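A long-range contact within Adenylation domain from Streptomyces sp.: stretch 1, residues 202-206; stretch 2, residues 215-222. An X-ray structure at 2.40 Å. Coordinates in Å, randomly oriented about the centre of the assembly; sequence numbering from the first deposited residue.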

ATOM      1  N   ARG A 202     -10.035  -9.725 -14.135  1.00 16.43           N
ATOM      2  CA  ARG A 202     -10.834  -9.088 -13.114  1.00 13.13           C
ATOM      3  C   ARG A 202      -9.924  -8.732 -11.947  1.00 14.63           C
ATOM      4  O   ARG A 202      -9.298  -9.620 -11.350  1.00 18.89           O
ATOM      5  CB  ARG A 202     -11.963  -9.988 -12.634  1.00 14.49           C
ATOM      6  CG  ARG A 202     -13.231  -9.949 -13.464  1.00 23.49           C
ATOM      7  CD  ARG A 202     -13.377 -11.241 -14.232  1.00 17.24           C
ATOM      8  NE  ARG A 202     -14.704 -11.378 -14.809  1.00 23.75           N
ATOM      9  CZ  ARG A 202     -15.183 -12.516 -15.306  1.00 36.87           C
ATOM     10  NH1 ARG A 202     -14.437 -13.615 -15.294  1.00 29.77           N
ATOM     11  NH2 ARG A 202     -16.410 -12.556 -15.812  1.00 37.43           N
ATOM     12  N   TRP A 203      -9.855  -7.442 -11.628  1.00 13.19           N
ATOM     13  CA  TRP A 203      -9.042  -6.961 -10.524  1.00 13.86           C
ATOM     14  C   TRP A 203      -9.961  -6.713  -9.327  1.00 20.92           C
ATOM     15  O   TRP A 203     -11.093  -6.256  -9.487  1.00 17.34           O
ATOM     16  CB  TRP A 203      -8.303  -5.683 -10.911  1.00 14.36           C
ATOM     17  CG  TRP A 203      -7.176  -5.875 -11.899  1.00 15.28           C
ATOM     18  CD1 TRP A 203      -7.279  -6.306 -13.192  1.00  9.83           C
ATOM     19  CD2 TRP A 203      -5.794  -5.590 -11.683  1.00 10.96           C
ATOM     20  NE1 TRP A 203      -6.050  -6.324 -13.780  1.00  9.45           N
ATOM     21  CE2 TRP A 203      -5.114  -5.899 -12.880  1.00 10.96           C
ATOM     22  CE3 TRP A 203      -5.065  -5.112 -10.593  1.00  9.46           C
ATOM     23  CZ2 TRP A 203      -3.728  -5.747 -13.018  1.00 10.38           C
ATOM     24  CZ3 TRP A 203      -3.709  -4.950 -10.729  1.00 12.80           C
ATOM     25  CH2 TRP A 203      -3.046  -5.270 -11.937  1.00 13.14           C
ATOM     26  N   LEU A 204      -9.488  -7.027  -8.129  1.00 21.87           N
ATOM     27  CA  LEU A 204     -10.288  -6.776  -6.945  1.00 17.10           C
ATOM     28  C   LEU A 204      -9.848  -5.455  -6.345  1.00 14.93           C
ATOM     29  O   LEU A 204      -8.665  -5.266  -6.130  1.00 21.65           O
ATOM     30  CB  LEU A 204     -10.131  -7.925  -5.936  1.00 17.08           C
ATOM     31  CG  LEU A 204     -10.977  -7.862  -4.662  1.00 19.87           C
ATOM     32  CD1 LEU A 204     -12.453  -7.899  -5.033  1.00 13.88           C
ATOM     33  CD2 LEU A 204     -10.628  -9.002  -3.716  1.00 14.16           C
ATOM     34  N   LEU A 205     -10.765  -4.523  -6.101  1.00 15.10           N
ATOM     35  CA  LEU A 205     -10.400  -3.339  -5.320  1.00 15.91           C
ATOM     36  C   LEU A 205     -10.545  -3.682  -3.822  1.00 20.36           C
ATOM     37  O   LEU A 205     -11.584  -3.458  -3.192  1.00 14.18           O
ATOM     38  CB  LEU A 205     -11.234  -2.113  -5.714  1.00 13.48           C
ATOM     39  CG  LEU A 205     -10.926  -0.839  -4.905  1.00 14.47           C
ATOM     40  CD1 LEU A 205      -9.631  -0.255  -5.372  1.00 11.38           C
ATOM     41  CD2 LEU A 205     -12.023   0.213  -5.071  1.00  9.77           C
ATOM     42  N   PHE A 206      -9.488  -4.270  -3.273  1.00 15.21           N
ATOM     43  CA  PHE A 206      -9.481  -4.670  -1.883  1.00 17.07           C
ATOM     44  C   PHE A 206      -9.077  -3.521  -0.933  1.00 18.51           C
ATOM     45  O   PHE A 206      -9.478  -3.503   0.228  1.00 15.78           O
ATOM     46  CB  PHE A 206      -8.553  -5.889  -1.712  1.00 17.83           C
ATOM     47  CG  PHE A 206      -8.546  -6.468  -0.322  1.00 25.00           C
ATOM     48  CD1 PHE A 206      -7.704  -5.950   0.658  1.00 23.22           C
ATOM     49  CD2 PHE A 206      -9.403  -7.502   0.020  1.00 28.92           C
ATOM     50  CE1 PHE A 206      -7.701  -6.473   1.941  1.00 23.67           C
ATOM     51  CE2 PHE A 206      -9.404  -8.030   1.308  1.00 21.74           C
ATOM     52  CZ  PHE A 206      -8.553  -7.514   2.263  1.00 23.78           C
ATOM     53  N   VAL A 215      -4.307   2.353  -6.187  1.00 19.89           N
ATOM     54  CA  VAL A 215      -3.870   2.887  -7.489  1.00 13.64           C
ATOM     55  C   VAL A 215      -3.470   1.794  -8.467  1.00 11.00           C
ATOM     56  O   VAL A 215      -3.841   1.800  -9.628  1.00 11.38           O
ATOM     57  CB  VAL A 215      -2.686   3.830  -7.315  1.00 11.67           C
ATOM     58  CG1 VAL A 215      -2.259   4.450  -8.647  1.00  7.26           C
ATOM     59  CG2 VAL A 215      -3.048   4.911  -6.310  1.00 11.95           C
ATOM     60  N   TRP A 216      -2.699   0.852  -7.966  1.00 10.41           N
ATOM     61  CA  TRP A 216      -2.326  -0.303  -8.740  1.00  9.84           C
ATOM     62  C   TRP A 216      -3.567  -1.097  -9.110  1.00 11.78           C
ATOM     63  O   TRP A 216      -3.726  -1.538 -10.243  1.00  7.64           O
ATOM     64  CB  TRP A 216      -1.336  -1.122  -7.937  1.00  7.54           C
ATOM     65  CG  TRP A 216      -1.032  -2.477  -8.396  1.00  8.05           C
ATOM     66  CD1 TRP A 216      -1.406  -3.626  -7.793  1.00  7.57           C
ATOM     67  CD2 TRP A 216      -0.225  -2.853  -9.524  1.00 10.74           C
ATOM     68  NE1 TRP A 216      -0.903  -4.706  -8.470  1.00 11.02           N
ATOM     69  CE2 TRP A 216      -0.166  -4.262  -9.538  1.00 11.94           C
ATOM     70  CE3 TRP A 216       0.450  -2.137 -10.526  1.00  7.31           C
ATOM     71  CZ2 TRP A 216       0.544  -4.983 -10.531  1.00 10.42           C
ATOM     72  CZ3 TRP A 216       1.145  -2.849 -11.507  1.00  5.76           C
ATOM     73  CH2 TRP A 216       1.185  -4.258 -11.502  1.00  7.13           C
ATOM     74  N   GLU A 217      -4.448  -1.257  -8.134  1.00 13.79           N
ATOM     75  CA  GLU A 217      -5.635  -2.057  -8.329  1.00 13.77           C
ATOM     76  C   GLU A 217      -6.565  -1.390  -9.351  1.00 13.25           C
ATOM     77  O   GLU A 217      -6.967  -2.015 -10.324  1.00 13.75           O
ATOM     78  CB  GLU A 217      -6.360  -2.291  -6.990  1.00 13.70           C
ATOM     79  CG  GLU A 217      -5.650  -3.274  -6.057  1.00 17.63           C
ATOM     80  CD  GLU A 217      -6.323  -3.405  -4.673  1.00 20.77           C
ATOM     81  OE1 GLU A 217      -6.986  -2.448  -4.213  1.00 18.16           O
ATOM     82  OE2 GLU A 217      -6.177  -4.472  -4.040  1.00 23.32           O
ATOM     83  N   ILE A 218      -6.899  -0.130  -9.126  1.00 10.32           N
ATOM     84  CA  ILE A 218      -7.802   0.599 -10.020  1.00 11.94           C
ATOM     85  C   ILE A 218      -7.274   0.686 -11.458  1.00 15.96           C
ATOM     86  O   ILE A 218      -7.982   0.350 -12.429  1.00 11.71           O
ATOM     87  CB  ILE A 218      -8.055   2.050  -9.505  1.00 11.46           C
ATOM     88  CG1 ILE A 218      -8.906   2.047  -8.230  1.00 13.42           C
ATOM     89  CG2 ILE A 218      -8.662   2.919 -10.593  1.00  9.86           C
ATOM     90  CD1 ILE A 218      -8.619   3.260  -7.267  1.00 18.66           C
ATOM     91  N   TRP A 219      -6.017   1.130 -11.585  1.00 11.75           N
ATOM     92  CA  TRP A 219      -5.451   1.389 -12.894  1.00  9.49           C
ATOM     93  C   TRP A 219      -4.953   0.118 -13.568  1.00  9.87           C
ATOM     94  O   TRP A 219      -4.888   0.058 -14.796  1.00 15.42           O
ATOM     95  CB  TRP A 219      -4.361   2.448 -12.769  1.00  7.92           C
ATOM     96  CG  TRP A 219      -5.037   3.743 -12.568  1.00 12.72           C
ATOM     97  CD1 TRP A 219      -5.111   4.472 -11.406  1.00 11.08           C
ATOM     98  CD2 TRP A 219      -5.830   4.442 -13.527  1.00 13.91           C
ATOM     99  NE1 TRP A 219      -5.872   5.585 -11.600  1.00  8.75           N
ATOM    100  CE2 TRP A 219      -6.324   5.602 -12.891  1.00 12.51           C
ATOM    101  CE3 TRP A 219      -6.165   4.206 -14.867  1.00 11.91           C
ATOM    102  CZ2 TRP A 219      -7.145   6.530 -13.556  1.00 11.47           C
ATOM    103  CZ3 TRP A 219      -6.966   5.124 -15.525  1.00 10.36           C
ATOM    104  CH2 TRP A 219      -7.448   6.270 -14.874  1.00 12.99           C
ATOM    105  N   GLY A 220      -4.630  -0.896 -12.783  1.00  9.72           N
ATOM    106  CA  GLY A 220      -4.413  -2.226 -13.328  1.00  9.58           C
ATOM    107  C   GLY A 220      -5.584  -2.588 -14.236  1.00 13.52           C
ATOM    108  O   GLY A 220      -5.401  -2.972 -15.393  1.00 10.33           O
ATOM    109  N   ALA A 221      -6.792  -2.404 -13.706  1.00 13.14           N
ATOM    110  CA  ALA A 221      -8.026  -2.690 -14.427  1.00 12.83           C
ATOM    111  C   ALA A 221      -8.362  -1.686 -15.524  1.00 13.92           C
ATOM    112  O   ALA A 221      -8.568  -2.055 -16.679  1.00 21.82           O
ATOM    113  CB  ALA A 221      -9.178  -2.765 -13.447  1.00 10.91           C
ATOM    114  N   LEU A 222      -8.448  -0.419 -15.156  1.00 13.41           N
ATOM    115  CA  LEU A 222      -8.987   0.605 -16.032  1.00 12.99           C
ATOM    116  C   LEU A 222      -8.063   0.986 -17.204  1.00 19.39           C
ATOM    117  O   LEU A 222      -8.519   1.581 -18.191  1.00 12.22           O
ATOM    118  CB  LEU A 222      -9.319   1.845 -15.206  1.00 11.99           C
ATOM    119  CG  LEU A 222     -10.545   1.840 -14.277  1.00 12.51           C
ATOM    120  CD1 LEU A 222     -10.874   3.265 -13.853  1.00  6.51           C
ATOM    121  CD2 LEU A 222     -11.774   1.127 -14.885  1.00  9.78           C
TER

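A short strand packs nearly antiparallel against a helix in a mostly apolar contact, centred on the indole of Trp203 lying over the helix backbone and supplemented by the carboxylate of Glu217 at the end of the strand. Strand 202-205 and helix 215-222 run at 154° to each other, their axes approach to 7.7 Å, and 428 Å² is buried between the stretches, both sides summed. The register follows from this direction: Trp203 sits beside Ala221 and Leu205 beside Glu217, with CA-CA distances of 5.9 and 5.8 Å.

Trp203 gives up the largest area, 132 Å². Its CB points toward the helix, and with chi1 at -71° (m) the ring lies along the helix surface. Gly220 makes this possible: its CA stands 3.5 Å from the centroid of the Trp203 six-membered ring, only 10° off the ring normal, a CH-pi contact over the face. A CB on Gly220 would lie 2.3 Å from Trp203 CZ3, a clash, so the bare backbone is what allows the indole so close. Ala221 adds its CA over the same face, 3.9 Å from Trp203 CD1, and its small methyl fits beside the start of the side chain, with Ala221 CB 4.0 Å from Trp203 CB.

The far end of the indole meets a second aromatic residue. The edge of Trp203 is directed at the face of Trp216, the six-membered ring of the former and the five-membered ring of the latter having centroids 5.1 Å apart and planes at 74°. Trp203 CZ3 comes 3.8 Å from Trp216 CE2 and also lies 3.4 Å from the carbonyl oxygen Trp216 O. Trp216 NE1 is hydrogen-bonded elsewhere in the structure, so its polar atom is satisfied within this buried setting.

Farther along the strand, Leu205 in a t,p rotamer brings CD1 to 3.7 Å from Ile218 CG1. The CB of Ile218 points away from the strand, but its side chain turns back, and CG1 makes the contact with Leu205 CD1.

Glu217 supplies the polar component. Its chi1 m, chi2 t conformation extends the carboxylate to the strand end, where Phe206 N donates a weak hydrogen bond to Glu217 OE2 (3.4 Å, 149°). OE1 and OE2 each have a hydrogen bond just outside the stretches, which helps accommodate a buried acid. The CA-to-CB bond of Leu204 points away from the helix, while Phe206 remains partly exposed, its CB 3.6 Å from Glu217 OE2.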